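Local coordinates for single-stranded DNA-binding protein WHY1, chloroplastic (Arabidopsis thaliana, PDB 4KOO) that binds single-stranded DNA in chloroplasts and nucleus, maintaining plastid genome stability and modulating telomere length, at residues Val124-Lys127 against Leu128-Val131; Val146-Ser149 against Ala150-Phe153. All coordinates share one frame; numbering follows the deposited sequence.

Interaction 1 (Val124-Lys127 against Leu128-Val131)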
ATOM      1  N   VAL A 124     -19.716  27.877  -3.143  1.00 17.11           N
ATOM      2  CA  VAL A 124     -21.029  27.328  -3.349  1.00 16.87           C
ATOM      3  C   VAL A 124     -21.997  28.456  -3.728  1.00 27.17           C
ATOM      4  O   VAL A 124     -22.108  29.417  -2.984  1.00 19.25           O
ATOM      5  CB  VAL A 124     -21.565  26.630  -2.085  1.00 23.32           C
ATOM      6  CG1 VAL A 124     -22.972  26.144  -2.276  1.00 19.48           C
ATOM      7  CG2 VAL A 124     -20.650  25.444  -1.630  1.00 22.98           C
ATOM      8  N   GLN A 125     -22.673  28.308  -4.873  1.00 20.50           N
ATOM      9  CA  GLN A 125     -23.783  29.191  -5.300  1.00 21.36           C
ATOM     10  C   GLN A 125     -25.052  28.373  -5.246  1.00 20.20           C
ATOM     11  O   GLN A 125     -25.272  27.465  -6.042  1.00 25.36           O
ATOM     12  CB  GLN A 125     -23.551  29.735  -6.728  1.00 22.06           C
ATOM     13  CG  GLN A 125     -22.342  30.631  -6.893  1.00 21.78           C
ATOM     14  CD  GLN A 125     -21.977  30.879  -8.361  1.00 22.98           C
ATOM     15  OE1 GLN A 125     -22.568  30.290  -9.276  1.00 28.49           O
ATOM     16  NE2 GLN A 125     -21.011  31.735  -8.586  1.00 28.05           N
ATOM     17  N   ASN A 126     -25.866  28.642  -4.236  1.00 20.98           N
ATOM     18  CA  ASN A 126     -27.100  27.958  -4.055  1.00 20.98           C
ATOM     19  C   ASN A 126     -28.258  28.928  -4.305  1.00 25.55           C
ATOM     20  O   ASN A 126     -28.578  29.750  -3.443  1.00 20.25           O
ATOM     21  CB  ASN A 126     -27.197  27.442  -2.620  1.00 28.95           C
ATOM     22  CG  ASN A 126     -28.391  26.580  -2.429  1.00 28.21           C
ATOM     23  OD1 ASN A 126     -29.390  26.774  -3.107  1.00 28.21           O
ATOM     24  ND2 ASN A 126     -28.290  25.559  -1.559  1.00 31.84           N
ATOM     25  N   LYS A 127     -28.869  28.815  -5.478  1.00 23.70           N
ATOM     26  CA  LYS A 127     -29.908  29.742  -5.918  1.00 25.46           C
ATOM     27  C   LYS A 127     -31.277  29.381  -5.343  1.00 25.01           C
ATOM     28  O   LYS A 127     -32.246  30.098  -5.561  1.00 22.29           O
ATOM     29  CB  LYS A 127     -29.931  29.812  -7.462  1.00 21.47           C
ATOM     30  CG  LYS A 127     -28.581  30.276  -8.047  1.00 19.95           C
ATOM     31  CD  LYS A 127     -28.557  30.382  -9.589  1.00 20.80           C
ATOM     32  CE  LYS A 127     -28.509  29.000 -10.227  1.00 28.28           C
ATOM     33  NZ  LYS A 127     -27.260  28.283  -9.780  1.00 34.86           N
ATOM     34  N   LEU A 128     -31.357  28.302  -4.542  1.00 22.58           N
ATOM     35  CA  LEU A 128     -32.571  27.987  -3.797  1.00 28.22           C
ATOM     36  C   LEU A 128     -32.718  28.879  -2.571  1.00 24.64           C
ATOM     37  O   LEU A 128     -33.839  29.165  -2.135  1.00 27.50           O
ATOM     38  CB  LEU A 128     -32.571  26.501  -3.339  1.00 31.07           C
ATOM     39  CG  LEU A 128     -32.666  25.437  -4.439  1.00 26.95           C
ATOM     40  CD1 LEU A 128     -32.353  24.044  -3.879  1.00 39.84           C
ATOM     41  CD2 LEU A 128     -34.022  25.448  -5.050  1.00 32.77           C
ATOM     42  N   VAL A 129     -31.598  29.334  -2.025  1.00 24.23           N
ATOM     43  CA  VAL A 129     -31.613  30.081  -0.774  1.00 24.55           C
ATOM     44  C   VAL A 129     -30.754  31.319  -0.818  1.00 24.47           C
ATOM     45  O   VAL A 129     -30.396  31.873   0.222  1.00 24.31           O
ATOM     46  CB  VAL A 129     -31.186  29.184   0.440  1.00 30.86           C
ATOM     47  CG1 VAL A 129     -32.127  28.037   0.595  1.00 30.50           C
ATOM     48  CG2 VAL A 129     -29.792  28.661   0.259  1.00 24.58           C
ATOM     49  N   ASN A 130     -30.411  31.793  -2.021  1.00 19.67           N
ATOM     50  CA  ASN A 130     -29.648  33.026  -2.110  1.00 26.66           C
ATOM     51  C   ASN A 130     -28.387  32.964  -1.238  1.00 27.46           C
ATOM     52  O   ASN A 130     -28.070  33.868  -0.465  1.00 23.99           O
ATOM     53  CB  ASN A 130     -30.526  34.212  -1.717  1.00 24.54           C
ATOM     54  CG  ASN A 130     -29.880  35.539  -2.002  1.00 20.45           C
ATOM     55  OD1 ASN A 130     -29.066  35.709  -2.941  1.00 21.21           O
ATOM     56  ND2 ASN A 130     -30.241  36.521  -1.190  1.00 24.37           N
ATOM     57  N   VAL A 131     -27.635  31.892  -1.403  1.00 22.19           N
ATOM     58  CA  VAL A 131     -26.337  31.783  -0.744  1.00 30.50           C
ATOM     59  C   VAL A 131     -25.232  31.701  -1.789  1.00 22.17           C
ATOM     60  O   VAL A 131     -25.329  30.936  -2.757  1.00 24.41           O
ATOM     61  CB  VAL A 131     -26.315  30.583   0.214  1.00 28.36           C
ATOM     62  CG1 VAL A 131     -24.876  30.140   0.524  1.00 37.22           C
ATOM     63  CG2 VAL A 131     -27.043  30.949   1.496  1.00 32.78           C
TER
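Asn126 makes most of this contact, its amide side chain reaching forward over the hairpin turn to the backbone of Leu128. Its OD1 accepts the Leu128 N-H at 2.9 Å, the donor lying in the carbonyl plane though the bond bends to 143° at the hydrogen. That is the bond of an Asx turn, made by the first residue of the type I turn Asn126-Val129. The side chain gets there because CG stands anti to the residue's own N (chi1 -173°), beside the carbonyl carbon, which sends the amide along the chain. Leu128 CB is drawn in close as well, 3.2 Å from Asn126 OD1, and Val129 CG2 comes to 3.7 Å from Asn126 CG.

Behind this shell the backbone fixes the frame. Asn126 N donates to Val131 O at 2.8 Å, and Val131 N returns a nearly straight bond to Asn126 O at 3.1 Å, making an antiparallel hydrogen-bonded pair. The same Asn126 O also takes a weak bond from Val129 N at 3.4 Å, so one carbonyl serves both the turn and the ladder. Asn130 and Val131 together face Asn126 in a G1 beta bulge, with Asn130 taking left-handed backbone angles, as the first residue of such a bulge does.

The chain of Lys127 bends so that its NZ is hydrogen-bonded to Lys102 O. The hairpin joins strand 118-126 to strand 131-139 at the protein surface; strand 103-111 flanks 118-126 on its other edge, and Gln66 of strand 66-70 packs against Val124 and Val131.

Interaction 2 (Val146-Ser149 against Ala150-Phe153); sequences VLIS and AFNF
Phe151 folds its ring back along the helix so that one face lies under the carbonyl oxygen of Leu147, one turn earlier. CG, anti to the residue's own carbonyl carbon (chi1 -68°), comes within 3.1 Å of Leu147 O, and chi2 near zero turns a face of the ring to that oxygen, which lies off-centre above it. That oxygen also accepts the Phe151 N-H at 2.8 Å, the donor nearly in line with the C=O. At the far end of the ring CZ meets Leu147 CB at 4.2 Å, while Ile148 CD1 approaches CD2 obliquely.

Asn152 takes a similar first torsion, and its amide swings back across Ile148: ND2 lies 3.5 Å from Ile148 CG2. Phe153 does the reverse; CG anti to its N (chi1 169°) carries the ring away from the preceding turn, toward Tyr157. Ala150 N to Val146 O, Asn152 N to Ile148 O and Phe153 N to Ser149 O complete the run of alpha-helical bonds, each from the N-H of one residue to the carbonyl four before it.

Replacing Phe151 by an alanine is likely to open a gap against Ile75, Leu78 and Val79 of helix 72-79 and to uncover Leu147 O and CB.

Helix 141-158 thus lies with Phe151 against helix 72-79 and with Val146 and Leu147 on His13 of strand 9-16, while Ala150 packs on Trp161 of the second subunit and Ser149 on its Leu155.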
ATOM      1  N   VAL A 146      -0.312  13.638   4.323  1.00 12.87           N
ATOM      2  CA  VAL A 146      -1.236  12.734   5.033  1.00 11.30           C
ATOM      3  C   VAL A 146      -2.527  12.501   4.221  1.00 11.94           C
ATOM      4  O   VAL A 146      -3.017  11.369   4.087  1.00 11.59           O
ATOM      5  CB  VAL A 146      -1.579  13.309   6.424  1.00 14.79           C
ATOM      6  CG1 VAL A 146      -2.642  12.476   7.150  1.00 12.15           C
ATOM      7  CG2 VAL A 146      -0.331  13.355   7.271  1.00 19.77           C
ATOM      8  N   LEU A 147      -3.094  13.584   3.684  1.00 11.62           N
ATOM      9  CA  LEU A 147      -4.276  13.448   2.834  1.00 12.76           C
ATOM     10  C   LEU A 147      -3.989  12.526   1.639  1.00 12.07           C
ATOM     11  O   LEU A 147      -4.780  11.625   1.330  1.00 12.11           O
ATOM     12  CB  LEU A 147      -4.795  14.821   2.384  1.00 14.22           C
ATOM     13  CG  LEU A 147      -5.385  15.755   3.432  1.00 16.11           C
ATOM     14  CD1 LEU A 147      -5.787  17.064   2.793  1.00 17.50           C
ATOM     15  CD2 LEU A 147      -6.566  15.115   4.117  1.00 16.91           C
ATOM     16  N   ILE A 148      -2.887  12.751   0.935  1.00 12.54           N
ATOM     17  CA  ILE A 148      -2.607  11.963  -0.239  1.00 16.10           C
ATOM     18  C   ILE A 148      -2.349  10.503   0.128  1.00 12.31           C
ATOM     19  O   ILE A 148      -2.769   9.604  -0.584  1.00 13.56           O
ATOM     20  CB  ILE A 148      -1.431  12.550  -1.025  1.00 17.12           C
ATOM     21  CG1 ILE A 148      -1.788  13.962  -1.544  1.00 17.26           C
ATOM     22  CG2 ILE A 148      -1.055  11.635  -2.175  1.00 16.51           C
ATOM     23  CD1 ILE A 148      -2.953  13.958  -2.487  1.00 22.55           C
ATOM     24  N   SER A 149      -1.670  10.269   1.250  1.00 14.06           N
ATOM     25  CA  SER A 149      -1.534   8.893   1.785  1.00 13.19           C
ATOM     26  C   SER A 149      -2.881   8.237   2.022  1.00 14.34           C
ATOM     27  O   SER A 149      -3.127   7.105   1.592  1.00 13.48           O
ATOM     28  CB  SER A 149      -0.746   8.925   3.083  1.00 15.13           C
ATOM     29  OG  SER A 149      -0.749   7.668   3.723  1.00 18.66           O
ATOM     30  N   ALA A 150      -3.781   8.958   2.686  1.00 11.26           N
ATOM     31  CA  ALA A 150      -5.094   8.444   2.982  1.00 15.87           C
ATOM     32  C   ALA A 150      -5.920   8.173   1.716  1.00 11.67           C
ATOM     33  O   ALA A 150      -6.634   7.151   1.615  1.00 12.45           O
ATOM     34  CB  ALA A 150      -5.824   9.430   3.886  1.00 15.43           C
ATOM     35  N   PHE A 151      -5.817   9.088   0.755  1.00 11.58           N
ATOM     36  CA  PHE A 151      -6.544   8.976  -0.492  1.00 10.53           C
ATOM     37  C   PHE A 151      -6.055   7.771  -1.292  1.00 12.69           C
ATOM     38  O   PHE A 151      -6.865   7.024  -1.871  1.00 13.02           O
ATOM     39  CB  PHE A 151      -6.387  10.249  -1.330  1.00 11.52           C
ATOM     40  CG  PHE A 151      -7.047  11.475  -0.791  1.00 13.16           C
ATOM     41  CD1 PHE A 151      -7.796  11.481   0.364  1.00 14.21           C
ATOM     42  CD2 PHE A 151      -6.861  12.678  -1.462  1.00 23.07           C
ATOM     43  CE1 PHE A 151      -8.354  12.647   0.842  1.00 20.83           C
ATOM     44  CE2 PHE A 151      -7.438  13.822  -1.019  1.00 22.30           C
ATOM     45  CZ  PHE A 151      -8.203  13.815   0.134  1.00 17.45           C
ATOM     46  N   ASN A 152      -4.725   7.606  -1.380  1.00 13.45           N
ATOM     47  CA  ASN A 152      -4.174   6.450  -2.061  1.00 10.68           C
ATOM     48  C   ASN A 152      -4.623   5.175  -1.359  1.00 12.65           C
ATOM     49  O   ASN A 152      -5.016   4.203  -2.009  1.00 14.08           O
ATOM     50  CB  ASN A 152      -2.653   6.496  -2.131  1.00 14.09           C
ATOM     51  CG  ASN A 152      -2.164   7.247  -3.324  1.00 20.09           C
ATOM     52  OD1 ASN A 152      -2.538   6.938  -4.452  1.00 19.36           O
ATOM     53  ND2 ASN A 152      -1.345   8.246  -3.096  1.00 17.88           N
ATOM     54  N   PHE A 153      -4.604   5.182  -0.035  1.00 11.30           N
ATOM     55  CA  PHE A 153      -4.979   3.989   0.721  1.00 11.27           C
ATOM     56  C   PHE A 153      -6.428   3.585   0.486  1.00 11.94           C
ATOM     57  O   PHE A 153      -6.731   2.395   0.288  1.00 13.27           O
ATOM     58  CB  PHE A 153      -4.751   4.223   2.210  1.00 14.25           C
ATOM     59  CG  PHE A 153      -5.333   3.173   3.070  1.00 11.38           C
ATOM     60  CD1 PHE A 153      -4.634   2.004   3.314  1.00 15.52           C
ATOM     61  CD2 PHE A 153      -6.575   3.312   3.627  1.00 13.91           C
ATOM     62  CE1 PHE A 153      -5.156   1.041   4.132  1.00 17.16           C
ATOM     63  CE2 PHE A 153      -7.113   2.304   4.423  1.00 16.78           C
ATOM     64  CZ  PHE A 153      -6.393   1.169   4.648  1.00 18.17           C
TER

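How the interactions relate
Interaction 1 comes first along the chain and interaction 2 follows it, with strand 131-139 leading from the hairpin toward helix 141-158. Their centres are 32 Å apart, on opposite sides of the centre of the chain, and their nearest atoms remain about 17 Å apart, so neither touches the other. Interaction 1 is the hairpin turn at one end of the antiparallel sheet formed by strands 87-91, 103-111, 118-126 and 131-139, where no other chain of the assembly meets it. Interaction 2 belongs instead to the helical part and contacts a second subunit. One is therefore a surface turn of the Whirly fold, the other a stretch of helix that also takes part in packing between subunits of the homotetramer.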